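Long-range contacts in RickCE (PDB 5HAM), which probably acts as a CE-clan cysteine protease effector of Rickettsia bellii that cleaves ubiquitin from modified proteins: residues 64-69 / 84-89; 200-205 / 226-231; 126-131 / 150-155; 33-38 / 177-182. All blocks are in the same frame, centred on the assembly; numbering follows the deposited sequence.

Three of the four contacts belong to the compact body built round a mixed five-stranded sheet, and one stands apart. Contacts 3 and 4 both reach that sheet, with centres about 21 Å apart and nearest atoms about 4 Å apart. Contact 2 joins two loops flanking helix 211-223, its centre about 22 Å from that of contact 3. Contact 1 lies in the hairpin of helices 52-69 and 75-93. Its centre is about 42 Å from that of contact 2 and about 48 Å from that of contact 3. Along the chain, contact 4 closes a long loop within which contacts 1 and 3 are nested in series; contact 2 follows. The hairpin is thus an excursion that helix 96-130 carries back to the catalytic body.

Contact 1: residues 64-69 / 84-89; sequences ETIKIA and DAKKRE
I66 has CG1 anti to its carbonyl carbon (chi1 -73°) and CD1 extended beyond it (chi2 178°), so the longer branch of this isoleucine is driven straight at the facing helix. There CG1 rests on the methyl of the small A85, with I66 CG1 and A85 CB 3.6 Å apart. The branch then passes beyond the alanine, and its CD1 meets the neighbouring K86 and, one turn on from A85, E89: I66 CD1 lies 4.0 Å from K86 CG and 3.3 Å from E89 OE1. The E89 chain, CG anti to the backbone N and extended from there, crosses I66 at about a right angle, so the last of these contacts is a carboxylate oxygen against a methyl group. Helices 52-69 and 75-93 form an antiparallel alpha-alpha hairpin; the axes of the two short segments approach to 9.2 Å with 162° between their directions, and the CA atoms of I66 and A85 come within 5.8 Å. T65 supports the same alanine from one residue earlier, T65 CG2 to A85 CB being 4.0 Å, while its OG1 bonds to E61 O within its own helix. No hydrogen bond links the two segments. Polar links lie beside the contact: R88 NE forms a salt bridge with D47, and Q63 NE2 a weak hydrogen bond with E89 OE2.

Contact 2: residues 200-205 / 226-231; sequences EQTKQQ and QAILST
Two direct hydrogen bonds tie the loops together, each approaching a carbonyl oxygen in its plane and on a lone pair. T231 OG1 donates to K203 O over 2.7 Å. Q204 NE2 donates to L229 O over 2.9 Å, with an almost straight N-H...O angle of 173° and the acceptor lying in the amide plane. The amide of Q204 is held at its other end as well, because OE1 accepts from N218 ND2 of helix 211-223; this double grip fixes the rotation of a buried group. Two waters add bridges: one links E200 OE2 to I228 N, the other Q204 O to T231 O. The loops lead into and out of helix 211-223, which probably corresponds to the CE-clan helix that begins at the nucleophilic cysteine, and they meet along its body. The S230 side chain caps a backbone N of the following helix 231-234 while E233 OE1 accepts from S230 N, the reciprocal pattern of a capping box. Beside these bonds, I228 has CG1 in the crowded position between backbone N and carbonyl carbon (chi1 67°), which sends CD1 tip to tip against T202, 3.7 Å from T202 OG1. I228 CD1 also lies 3.9 Å from E200 CB. With T202 OG1 bonded to E200 O from above the carbonyl plane, T202 CG2, anti to the backbone N, faces T231 N at 3.7 Å.

Contact 3: residues 126-131 / 150-155; sequences KDIKDN and LVAKYD
The aliphatic chain of K129 crosses obliquely over one face of the Y154 ring. K129 CG stands 3.9 Å from the Y154 ring centroid, 18° off the normal, which makes it a CH-pi contact displaced toward the rim; the next carbon approaches still closer to a ring atom, K129 CD to Y154 CE1 being 3.5 Å. Alongside, I128 wedges against the strand. Its CG1 occupies the crowded position (chi1 62°) and lies 3.8 Å from Y154 CB, while I128 CD1 reaches A152 CB at 3.8 Å. I128 CG2 touches a backbone oxygen, A152 O, at 3.5 Å. The tyrosine is anchored at its tip by a hydrogen bond between its OH and N159 OD1. Within 126-131, N131 ND2 bonds to D127 OD1, which lies in the amide plane and uses its anti lone pair. Strand 147-155 runs between strands 135-141 and 160-166, and helix 96-130 lies along it: the axes of the short segments 126-130 and 150-155 approach to 7.6 Å, 18° apart in direction. K153 points to the other face, where its NZ bonds to I222 O of helix 211-223, so the sheet is layered between two helices.

Contact 4: residues 33-38 / 177-182; sequences ITFRNT and GQKLPK
This is a strand-end to helix contact at the surface, in which an aromatic ring and the aliphatic part of a lysine lie against each other. Helix 175-188 is the connection of a beta-alpha-beta crossover between the parallel neighbours 160-166 and 196-199, and here it meets the residues just past strand 27-34, the edge strand at the opposite end of the strand order from 196-199. F35 follows that strand directly and keeps backbone pairing with E141. K179 CG sits over the middle of one F35 ring face, 3.9 Å from the ring centroid and 11° off the normal, a well-centred CH-pi contact. The placement follows from the torsions: CG of K179 occupies the crowded position between backbone N and carbonyl carbon (chi1 67°), and the extended chain then runs over the ring toward the backbone of F35 and R36, so that K179 CE comes to 3.3 Å from F35 CB. L180 meets the distal part of the ring at about a right angle, with L180 CB 3.9 Å from F35 CE2. The lysine ammonium is held by several groups: a salt bridge to D176 OD2, a hydrogen bond to M142 O, and one across the contact. In this last bond K179 NZ donates to R36 O over 3.3 Å, approaching from 37° above the carbonyl plane, off the lone pairs.

Contact 1: residues 64-69 / 84-89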
loop_
_atom_site.group_PDB
_atom_site.type_symbol
_atom_site.label_atom_id
_atom_site.label_comp_id
_atom_site.label_asym_id
_atom_site.label_seq_id
_atom_site.Cartn_x
_atom_site.Cartn_y
_atom_site.Cartn_z
ATOM N N GLU A 64 -19.821 -20.902 15.714
ATOM C CA GLU A 64 -20.995 -20.954 14.859
ATOM C C GLU A 64 -20.624 -20.466 13.465
ATOM O O GLU A 64 -21.044 -21.036 12.466
ATOM C CB GLU A 64 -22.133 -20.111 15.444
ATOM C CG GLU A 64 -23.251 -20.930 16.043
ATOM C CD GLU A 64 -23.972 -21.780 15.002
ATOM O OE1 GLU A 64 -24.043 -21.372 13.815
ATOM O OE2 GLU A 64 -24.464 -22.866 15.376
ATOM N N THR A 65 -19.833 -19.404 13.418
ATOM C CA THR A 65 -19.316 -18.883 12.174
ATOM C C THR A 65 -18.597 -19.959 11.389
ATOM O O THR A 65 -18.856 -20.148 10.199
ATOM C CB THR A 65 -18.307 -17.795 12.447
ATOM O OG1 THR A 65 -18.962 -16.717 13.112
ATOM C CG2 THR A 65 -17.707 -17.310 11.152
ATOM N N ILE A 66 -17.692 -20.658 12.071
ATOM C CA ILE A 66 -16.947 -21.750 11.476
ATOM C C ILE A 66 -17.914 -22.696 10.807
ATOM O O ILE A 66 -17.705 -23.103 9.672
ATOM C CB ILE A 66 -16.142 -22.516 12.534
ATOM C CG1 ILE A 66 -14.938 -21.688 12.982
ATOM C CG2 ILE A 66 -15.678 -23.859 12.005
ATOM C CD1 ILE A 66 -14.130 -22.374 14.061
ATOM N N LYS A 67 -18.993 -23.015 11.514
ATOM C CA LYS A 67 -20.015 -23.904 10.986
ATOM C C LYS A 67 -20.711 -23.356 9.730
ATOM O O LYS A 67 -21.087 -24.123 8.847
ATOM C CB LYS A 67 -21.021 -24.261 12.077
ATOM C CG LYS A 67 -20.524 -25.349 13.007
ATOM C CD LYS A 67 -21.551 -25.720 14.070
ATOM C CE LYS A 67 -21.841 -24.527 14.965
ATOM N NZ LYS A 67 -22.438 -24.903 16.274
ATOM N N ILE A 68 -20.855 -22.038 9.634
ATOM C CA ILE A 68 -21.504 -21.437 8.472
ATOM C C ILE A 68 -20.490 -21.098 7.380
ATOM O O ILE A 68 -20.737 -21.351 6.199
ATOM C CB ILE A 68 -22.273 -20.155 8.853
ATOM C CG1 ILE A 68 -23.379 -20.469 9.858
ATOM C CG2 ILE A 68 -22.844 -19.473 7.605
ATOM C CD1 ILE A 68 -24.460 -21.349 9.310
ATOM N N ALA A 69 -19.356 -20.519 7.777
ATOM C CA ALA A 69 -18.300 -20.147 6.835
ATOM C C ALA A 69 -17.894 -21.337 5.983
ATOM O O ALA A 69 -17.511 -21.193 4.823
ATOM C CB ALA A 69 -17.091 -19.591 7.568
ATOM N N ASP A 84 -9.803 -17.419 8.907
ATOM C CA ASP A 84 -9.856 -16.392 9.935
ATOM C C ASP A 84 -10.721 -16.760 11.163
ATOM O O ASP A 84 -10.385 -16.391 12.296
ATOM C CB ASP A 84 -10.268 -15.046 9.339
ATOM C CG ASP A 84 -9.124 -14.379 8.556
ATOM O OD1 ASP A 84 -8.223 -15.110 8.076
ATOM O OD2 ASP A 84 -9.124 -13.129 8.408
ATOM N N ALA A 85 -11.817 -17.482 10.955
ATOM C CA ALA A 85 -12.631 -17.904 12.095
ATOM C C ALA A 85 -11.853 -18.885 12.956
ATOM O O ALA A 85 -11.830 -18.771 14.179
ATOM C CB ALA A 85 -13.944 -18.520 11.640
ATOM N N LYS A 86 -11.200 -19.837 12.303
ATOM C CA LYS A 86 -10.385 -20.809 13.006
ATOM C C LYS A 86 -9.264 -20.137 13.777
ATOM O O LYS A 86 -8.973 -20.513 14.916
ATOM C CB LYS A 86 -9.849 -21.856 12.028
ATOM C CG LYS A 86 -10.874 -22.967 11.791
ATOM C CD LYS A 86 -10.642 -23.786 10.554
ATOM C CE LYS A 86 -11.523 -25.035 10.607
ATOM N NZ LYS A 86 -11.329 -25.951 9.451
ATOM N N LYS A 87 -8.658 -19.119 13.178
ATOM C CA LYS A 87 -7.602 -18.398 13.867
ATOM C C LYS A 87 -8.149 -17.701 15.112
ATOM O O LYS A 87 -7.506 -17.691 16.172
ATOM C CB LYS A 87 -6.927 -17.377 12.957
ATOM C CG LYS A 87 -5.811 -16.609 13.662
ATOM C CD LYS A 87 -5.338 -15.398 12.858
ATOM C CE LYS A 87 -4.772 -14.341 13.773
ATOM N NZ LYS A 87 -4.758 -12.982 13.138
ATOM N N ARG A 88 -9.341 -17.127 14.974
ATOM C CA ARG A 88 -10.008 -16.476 16.089
ATOM C C ARG A 88 -10.334 -17.474 17.191
ATOM O O ARG A 88 -10.195 -17.169 18.375
ATOM C CB ARG A 88 -11.276 -15.795 15.618
ATOM C CG ARG A 88 -11.050 -14.433 14.998
ATOM C CD ARG A 88 -12.385 -13.753 14.702
ATOM N NE ARG A 88 -13.049 -13.207 15.890
ATOM C CZ ARG A 88 -14.366 -13.245 16.099
ATOM N NH1 ARG A 88 -15.164 -13.819 15.209
ATOM N NH2 ARG A 88 -14.892 -12.708 17.193
ATOM N N GLU A 89 -10.762 -18.671 16.805
ATOM C CA GLU A 89 -11.022 -19.688 17.799
ATOM C C GLU A 89 -9.744 -19.981 18.594
ATOM O O GLU A 89 -9.799 -20.144 19.803
ATOM C CB GLU A 89 -11.578 -20.962 17.167
ATOM C CG GLU A 89 -12.038 -21.978 18.201
ATOM C CD GLU A 89 -12.533 -23.282 17.593
ATOM O OE1 GLU A 89 -12.217 -23.559 16.410
ATOM O OE2 GLU A 89 -13.231 -24.036 18.314
#

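Contact 2: residues 200-205 / 226-231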
loop_
_atom_site.group_PDB
_atom_site.type_symbol
_atom_site.label_atom_id
_atom_site.label_comp_id
_atom_site.label_asym_id
_atom_site.label_seq_id
_atom_site.Cartn_x
_atom_site.Cartn_y
_atom_site.Cartn_z
ATOM N N GLU A 200 -4.091 12.548 -10.319
ATOM C CA GLU A 200 -4.145 12.339 -11.762
ATOM C C GLU A 200 -5.421 11.628 -12.124
ATOM O O GLU A 200 -5.882 11.717 -13.273
ATOM C CB GLU A 200 -2.956 11.507 -12.247
ATOM C CG GLU A 200 -1.605 12.155 -12.001
ATOM C CD GLU A 200 -1.305 13.272 -12.987
ATOM O OE1 GLU A 200 -1.146 14.431 -12.549
ATOM O OE2 GLU A 200 -1.225 12.994 -14.201
ATOM N N GLN A 201 -5.980 10.952 -11.116
ATOM C CA GLN A 201 -7.132 10.049 -11.244
ATOM C C GLN A 201 -7.276 9.445 -12.633
ATOM O O GLN A 201 -8.255 9.687 -13.345
ATOM C CB GLN A 201 -8.451 10.685 -10.757
ATOM C CG GLN A 201 -8.512 12.187 -10.799
ATOM C CD GLN A 201 -9.828 12.728 -10.244
ATOM O OE1 GLN A 201 -10.783 11.979 -10.044
ATOM N NE2 GLN A 201 -9.880 14.026 -9.989
ATOM N N THR A 202 -6.277 8.677 -13.035
ATOM C CA THR A 202 -6.311 8.126 -14.375
ATOM C C THR A 202 -6.455 6.629 -14.288
ATOM O O THR A 202 -5.506 5.932 -13.929
ATOM C CB THR A 202 -5.046 8.459 -15.138
ATOM O OG1 THR A 202 -4.849 9.871 -15.103
ATOM C CG2 THR A 202 -5.147 7.978 -16.585
ATOM N N LYS A 203 -7.653 6.144 -14.588
ATOM C CA LYS A 203 -7.883 4.720 -14.605
ATOM C C LYS A 203 -7.033 4.156 -15.725
ATOM O O LYS A 203 -7.104 4.627 -16.864
ATOM C CB LYS A 203 -9.363 4.400 -14.847
ATOM C CG LYS A 203 -9.634 2.916 -14.982
ATOM C CD LYS A 203 -10.996 2.627 -15.606
ATOM C CE LYS A 203 -11.919 1.878 -14.641
ATOM N NZ LYS A 203 -13.183 1.381 -15.300
ATOM N N GLN A 204 -6.221 3.159 -15.404
ATOM C CA GLN A 204 -5.344 2.578 -16.409
ATOM C C GLN A 204 -5.684 1.128 -16.701
ATOM O O GLN A 204 -5.841 0.743 -17.855
ATOM C CB GLN A 204 -3.876 2.757 -16.016
ATOM C CG GLN A 204 -3.459 4.182 -16.160
ATOM C CD GLN A 204 -2.162 4.508 -15.454
ATOM O OE1 GLN A 204 -1.888 4.004 -14.360
ATOM N NE2 GLN A 204 -1.350 5.362 -16.078
ATOM N N GLN A 205 -5.822 0.330 -15.653
ATOM C CA GLN A 205 -6.204 -1.066 -15.822
ATOM C C GLN A 205 -6.878 -1.543 -14.557
ATOM O O GLN A 205 -6.420 -1.242 -13.453
ATOM C CB GLN A 205 -4.977 -1.924 -16.138
ATOM C CG GLN A 205 -5.311 -3.390 -16.387
ATOM C CD GLN A 205 -4.223 -4.109 -17.144
ATOM O OE1 GLN A 205 -3.439 -3.490 -17.859
ATOM N NE2 GLN A 205 -4.162 -5.426 -16.988
ATOM N N GLN A 226 6.646 14.111 -16.918
ATOM C CA GLN A 226 6.029 13.642 -18.166
ATOM C C GLN A 226 4.631 13.117 -17.910
ATOM O O GLN A 226 4.354 12.568 -16.837
ATOM C CB GLN A 226 6.841 12.506 -18.793
ATOM C CG GLN A 226 8.309 12.803 -19.017
ATOM C CD GLN A 226 8.535 14.047 -19.843
ATOM O OE1 GLN A 226 8.225 14.087 -21.043
ATOM N NE2 GLN A 226 9.076 15.083 -19.204
ATOM N N ALA A 227 3.753 13.246 -18.900
ATOM C CA ALA A 227 2.398 12.718 -18.743
ATOM C C ALA A 227 2.430 11.198 -18.581
ATOM O O ALA A 227 3.155 10.497 -19.300
ATOM C CB ALA A 227 1.523 13.102 -19.929
ATOM N N ILE A 228 1.644 10.696 -17.637
ATOM C CA ILE A 228 1.462 9.258 -17.484
ATOM C C ILE A 228 0.622 8.697 -18.631
ATOM O O ILE A 228 0.057 9.459 -19.421
ATOM C CB ILE A 228 0.812 8.912 -16.128
ATOM C CG1 ILE A 228 -0.624 9.422 -16.058
ATOM C CG2 ILE A 228 1.627 9.490 -14.976
ATOM C CD1 ILE A 228 -1.317 9.012 -14.763
ATOM N N LEU A 229 0.559 7.372 -18.733
ATOM C CA LEU A 229 -0.210 6.726 -19.787
ATOM C C LEU A 229 -1.695 6.973 -19.576
ATOM O O LEU A 229 -2.224 6.655 -18.527
ATOM C CB LEU A 229 0.063 5.222 -19.799
ATOM C CG LEU A 229 1.465 4.777 -20.210
ATOM C CD1 LEU A 229 1.742 3.369 -19.698
ATOM C CD2 LEU A 229 1.565 4.838 -21.718
ATOM N N SER A 230 -2.363 7.533 -20.574
ATOM C CA SER A 230 -3.769 7.859 -20.417
ATOM C C SER A 230 -4.599 6.592 -20.345
ATOM O O SER A 230 -4.084 5.480 -20.552
ATOM C CB SER A 230 -4.251 8.695 -21.588
ATOM O OG SER A 230 -4.302 7.895 -22.744
ATOM N N THR A 231 -5.885 6.760 -20.044
ATOM C CA THR A 231 -6.802 5.630 -20.026
ATOM C C THR A 231 -6.773 4.963 -21.394
ATOM O O THR A 231 -6.677 3.747 -21.498
ATOM C CB THR A 231 -8.241 6.040 -19.643
ATOM O OG1 THR A 231 -8.252 6.588 -18.315
ATOM C CG2 THR A 231 -9.145 4.823 -19.663
HETATM O O HOH W 1 0.416 12.701 -16.154
HETATM O O HOH W 2 -7.302 1.756 -19.655
#

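Contact 3: residues 126-131 / 150-155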
loop_
_atom_site.group_PDB
_atom_site.type_symbol
_atom_site.label_atom_id
_atom_site.label_comp_id
_atom_site.label_asym_id
_atom_site.label_seq_id
_atom_site.Cartn_x
_atom_site.Cartn_y
_atom_site.Cartn_z
ATOM N N LYS A 126 12.247 16.182 3.070
ATOM C CA LYS A 126 13.593 16.667 3.353
ATOM C C LYS A 126 14.462 16.557 2.097
ATOM O O LYS A 126 15.250 17.457 1.786
ATOM C CB LYS A 126 14.220 15.918 4.536
ATOM N N ASP A 127 14.292 15.461 1.366
ATOM C CA ASP A 127 15.042 15.234 0.136
ATOM C C ASP A 127 14.865 16.342 -0.895
ATOM O O ASP A 127 15.856 16.846 -1.446
ATOM C CB ASP A 127 14.681 13.885 -0.484
ATOM C CG ASP A 127 15.359 12.743 0.208
ATOM O OD1 ASP A 127 16.278 13.015 1.012
ATOM O OD2 ASP A 127 14.984 11.579 -0.049
ATOM N N ILE A 128 13.618 16.731 -1.154
ATOM C CA ILE A 128 13.366 17.732 -2.194
ATOM C C ILE A 128 13.561 19.161 -1.699
ATOM O O ILE A 128 13.800 20.064 -2.490
ATOM C CB ILE A 128 11.974 17.578 -2.821
ATOM C CG1 ILE A 128 10.889 17.777 -1.757
ATOM C CG2 ILE A 128 11.860 16.207 -3.483
ATOM C CD1 ILE A 128 9.479 17.500 -2.246
ATOM N N LYS A 129 13.483 19.360 -0.388
ATOM C CA LYS A 129 13.544 20.705 0.154
ATOM C C LYS A 129 14.940 21.072 0.654
ATOM O O LYS A 129 15.310 22.239 0.641
ATOM C CB LYS A 129 12.502 20.878 1.249
ATOM C CG LYS A 129 12.295 22.294 1.696
ATOM C CD LYS A 129 10.898 22.444 2.276
ATOM C CE LYS A 129 10.741 21.702 3.588
ATOM N NZ LYS A 129 11.351 22.494 4.693
ATOM N N ASP A 130 15.721 20.081 1.074
ATOM C CA ASP A 130 17.044 20.360 1.647
ATOM C C ASP A 130 18.213 19.670 0.945
ATOM O O ASP A 130 19.340 20.156 1.003
ATOM C CB ASP A 130 17.065 19.999 3.130
ATOM C CG ASP A 130 16.125 20.859 3.951
ATOM O OD1 ASP A 130 15.983 22.058 3.629
ATOM O OD2 ASP A 130 15.521 20.333 4.911
ATOM N N ASN A 131 17.953 18.546 0.282
ATOM C CA ASN A 131 19.031 17.731 -0.286
ATOM C C ASN A 131 19.195 17.813 -1.808
ATOM O O ASN A 131 19.887 16.988 -2.402
ATOM C CB ASN A 131 18.885 16.269 0.146
ATOM C CG ASN A 131 18.855 16.108 1.655
ATOM O OD1 ASN A 131 19.400 16.936 2.387
ATOM N ND2 ASN A 131 18.209 15.045 2.128
ATOM N N LEU A 150 2.922 8.050 -5.062
ATOM C CA LEU A 150 2.858 9.449 -4.693
ATOM C C LEU A 150 4.221 10.094 -4.925
ATOM O O LEU A 150 5.211 9.668 -4.358
ATOM C CB LEU A 150 2.445 9.586 -3.230
ATOM C CG LEU A 150 2.301 11.019 -2.722
ATOM C CD1 LEU A 150 1.059 11.673 -3.342
ATOM C CD2 LEU A 150 2.243 11.064 -1.200
ATOM N N VAL A 151 4.262 11.122 -5.765
ATOM C CA VAL A 151 5.517 11.801 -6.078
ATOM C C VAL A 151 5.541 13.214 -5.501
ATOM O O VAL A 151 4.607 13.996 -5.683
ATOM C CB VAL A 151 5.771 11.850 -7.597
ATOM C CG1 VAL A 151 7.149 12.425 -7.881
ATOM C CG2 VAL A 151 5.637 10.458 -8.196
ATOM N N ALA A 152 6.618 13.521 -4.791
ATOM C CA ALA A 152 6.755 14.778 -4.070
ATOM C C ALA A 152 7.741 15.684 -4.769
ATOM O O ALA A 152 8.858 15.269 -5.094
ATOM C CB ALA A 152 7.237 14.498 -2.659
ATOM N N LYS A 153 7.329 16.924 -4.993
ATOM C CA LYS A 153 8.191 17.914 -5.617
ATOM C C LYS A 153 8.083 19.246 -4.893
ATOM O O LYS A 153 7.135 19.499 -4.154
ATOM C CB LYS A 153 7.846 18.088 -7.090
ATOM C CG LYS A 153 8.156 16.867 -7.924
ATOM C CD LYS A 153 7.765 17.085 -9.368
ATOM C CE LYS A 153 7.874 15.805 -10.164
ATOM N NZ LYS A 153 7.356 15.976 -11.544
ATOM N N TYR A 154 9.067 20.100 -5.115
ATOM C CA TYR A 154 9.182 21.317 -4.343
ATOM C C TYR A 154 9.431 22.512 -5.238
ATOM O O TYR A 154 10.395 22.538 -6.004
ATOM C CB TYR A 154 10.333 21.192 -3.353
ATOM C CG TYR A 154 10.496 22.399 -2.476
ATOM C CD1 TYR A 154 9.527 22.732 -1.546
ATOM C CD2 TYR A 154 11.622 23.200 -2.565
ATOM C CE1 TYR A 154 9.661 23.826 -0.737
ATOM C CE2 TYR A 154 11.774 24.295 -1.746
ATOM C CZ TYR A 154 10.786 24.601 -0.836
ATOM O OH TYR A 154 10.916 25.696 -0.019
ATOM N N ASP A 155 8.548 23.496 -5.141
ATOM C CA ASP A 155 8.766 24.781 -5.787
ATOM C C ASP A 155 9.402 25.769 -4.803
ATOM O O ASP A 155 8.721 26.323 -3.939
ATOM C CB ASP A 155 7.453 25.343 -6.315
ATOM C CG ASP A 155 7.653 26.616 -7.093
ATOM O OD1 ASP A 155 8.473 26.606 -8.031
ATOM O OD2 ASP A 155 7.013 27.632 -6.760
#

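Contact 4: residues 33-38 / 177-182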
loop_
_atom_site.group_PDB
_atom_site.type_symbol
_atom_site.label_atom_id
_atom_site.label_comp_id
_atom_site.label_asym_id
_atom_site.label_seq_id
_atom_site.Cartn_x
_atom_site.Cartn_y
_atom_site.Cartn_z
ATOM N N ILE A 33 5.066 3.544 1.685
ATOM C CA ILE A 33 4.070 3.826 2.692
ATOM C C ILE A 33 2.994 2.757 2.569
ATOM O O ILE A 33 2.521 2.472 1.473
ATOM C CB ILE A 33 3.455 5.193 2.475
ATOM C CG1 ILE A 33 4.392 6.278 3.028
ATOM C CG2 ILE A 33 2.063 5.275 3.129
ATOM C CD1 ILE A 33 3.977 7.688 2.616
ATOM N N THR A 34 2.631 2.140 3.684
ATOM C CA THR A 34 1.652 1.055 3.662
ATOM C C THR A 34 0.498 1.307 4.626
ATOM O O THR A 34 0.686 1.720 5.772
ATOM C CB THR A 34 2.298 -0.321 3.980
ATOM O OG1 THR A 34 2.773 -0.330 5.324
ATOM C CG2 THR A 34 3.487 -0.588 3.065
ATOM N N PHE A 35 -0.710 1.073 4.146
ATOM C CA PHE A 35 -1.879 1.197 4.987
ATOM C C PHE A 35 -2.520 -0.161 5.140
ATOM O O PHE A 35 -2.528 -0.973 4.200
ATOM C CB PHE A 35 -2.911 2.110 4.345
ATOM C CG PHE A 35 -2.469 3.530 4.191
ATOM C CD1 PHE A 35 -2.404 4.371 5.291
ATOM C CD2 PHE A 35 -2.168 4.042 2.940
ATOM C CE1 PHE A 35 -2.021 5.685 5.152
ATOM C CE2 PHE A 35 -1.783 5.357 2.800
ATOM C CZ PHE A 35 -1.704 6.179 3.909
ATOM N N ARG A 36 -3.077 -0.406 6.317
ATOM C CA ARG A 36 -3.943 -1.546 6.480
ATOM C C ARG A 36 -5.235 -1.189 5.755
ATOM O O ARG A 36 -5.536 -0.006 5.569
ATOM C CB ARG A 36 -4.174 -1.806 7.960
ATOM C CG ARG A 36 -2.905 -2.266 8.702
ATOM C CD ARG A 36 -2.814 -1.624 10.090
ATOM N NE ARG A 36 -4.154 -1.394 10.610
ATOM C CZ ARG A 36 -4.606 -0.242 11.089
ATOM N NH1 ARG A 36 -5.857 -0.188 11.500
ATOM N NH2 ARG A 36 -3.830 0.839 11.163
ATOM N N ASN A 37 -5.973 -2.202 5.310
ATOM C CA ASN A 37 -7.286 -1.984 4.696
ATOM C C ASN A 37 -8.437 -2.264 5.664
ATOM O O ASN A 37 -9.569 -1.856 5.429
ATOM C CB ASN A 37 -7.451 -2.789 3.399
ATOM C CG ASN A 37 -6.724 -4.123 3.432
ATOM O OD1 ASN A 37 -6.240 -4.561 4.478
ATOM N ND2 ASN A 37 -6.645 -4.780 2.277
ATOM N N THR A 38 -8.139 -2.959 6.756
ATOM C CA THR A 38 -9.119 -3.158 7.816
ATOM C C THR A 38 -8.938 -2.159 8.946
ATOM O O THR A 38 -7.832 -1.841 9.344
ATOM C CB THR A 38 -9.070 -4.582 8.397
ATOM O OG1 THR A 38 -7.738 -4.889 8.830
ATOM C CG2 THR A 38 -9.503 -5.580 7.354
ATOM N N GLY A 177 -11.630 5.715 2.921
ATOM C CA GLY A 177 -11.787 6.659 4.012
ATOM C C GLY A 177 -10.782 7.795 4.134
ATOM O O GLY A 177 -10.580 8.340 5.223
ATOM N N GLN A 178 -10.145 8.150 3.025
ATOM C CA GLN A 178 -9.246 9.299 2.994
ATOM C C GLN A 178 -8.018 9.071 3.855
ATOM O O GLN A 178 -7.395 10.013 4.343
ATOM C CB GLN A 178 -9.988 10.589 3.396
ATOM C CG GLN A 178 -11.056 10.977 2.384
ATOM C CD GLN A 178 -11.994 12.057 2.882
ATOM O OE1 GLN A 178 -11.577 12.999 3.549
ATOM N NE2 GLN A 178 -13.273 11.919 2.565
ATOM N N LYS A 179 -7.658 7.807 4.024
ATOM C CA LYS A 179 -6.505 7.470 4.830
ATOM C C LYS A 179 -5.221 8.199 4.400
ATOM O O LYS A 179 -4.506 8.739 5.236
ATOM C CB LYS A 179 -6.328 5.942 4.951
ATOM C CG LYS A 179 -5.964 5.151 3.707
ATOM C CD LYS A 179 -6.196 3.642 3.974
ATOM C CE LYS A 179 -5.808 2.770 2.807
ATOM N NZ LYS A 179 -6.450 1.430 2.765
ATOM N N LEU A 180 -4.953 8.263 3.101
ATOM C CA LEU A 180 -3.739 8.938 2.619
ATOM C C LEU A 180 -3.766 10.485 2.798
ATOM O O LEU A 180 -2.808 11.084 3.322
ATOM C CB LEU A 180 -3.406 8.505 1.170
ATOM C CG LEU A 180 -2.281 9.241 0.436
ATOM C CD1 LEU A 180 -0.977 9.190 1.237
ATOM C CD2 LEU A 180 -2.082 8.657 -0.953
ATOM N N PRO A 181 -4.856 11.139 2.368
ATOM C CA PRO A 181 -4.932 12.574 2.657
ATOM C C PRO A 181 -4.888 12.873 4.148
ATOM O O PRO A 181 -4.341 13.905 4.507
ATOM C CB PRO A 181 -6.288 12.975 2.061
ATOM C CG PRO A 181 -6.431 12.059 0.901
ATOM C CD PRO A 181 -5.860 10.732 1.372
ATOM N N LYS A 182 -5.438 11.996 4.987
ATOM C CA LYS A 182 -5.315 12.159 6.434
ATOM C C LYS A 182 -3.851 12.076 6.874
ATOM O O LYS A 182 -3.427 12.787 7.788
ATOM C CB LYS A 182 -6.136 11.112 7.204
ATOM C CG LYS A 182 -7.657 11.257 7.091
ATOM C CD LYS A 182 -8.100 12.700 6.867
ATOM C CE LYS A 182 -9.607 12.801 6.572
ATOM N NZ LYS A 182 -9.991 14.161 6.065
#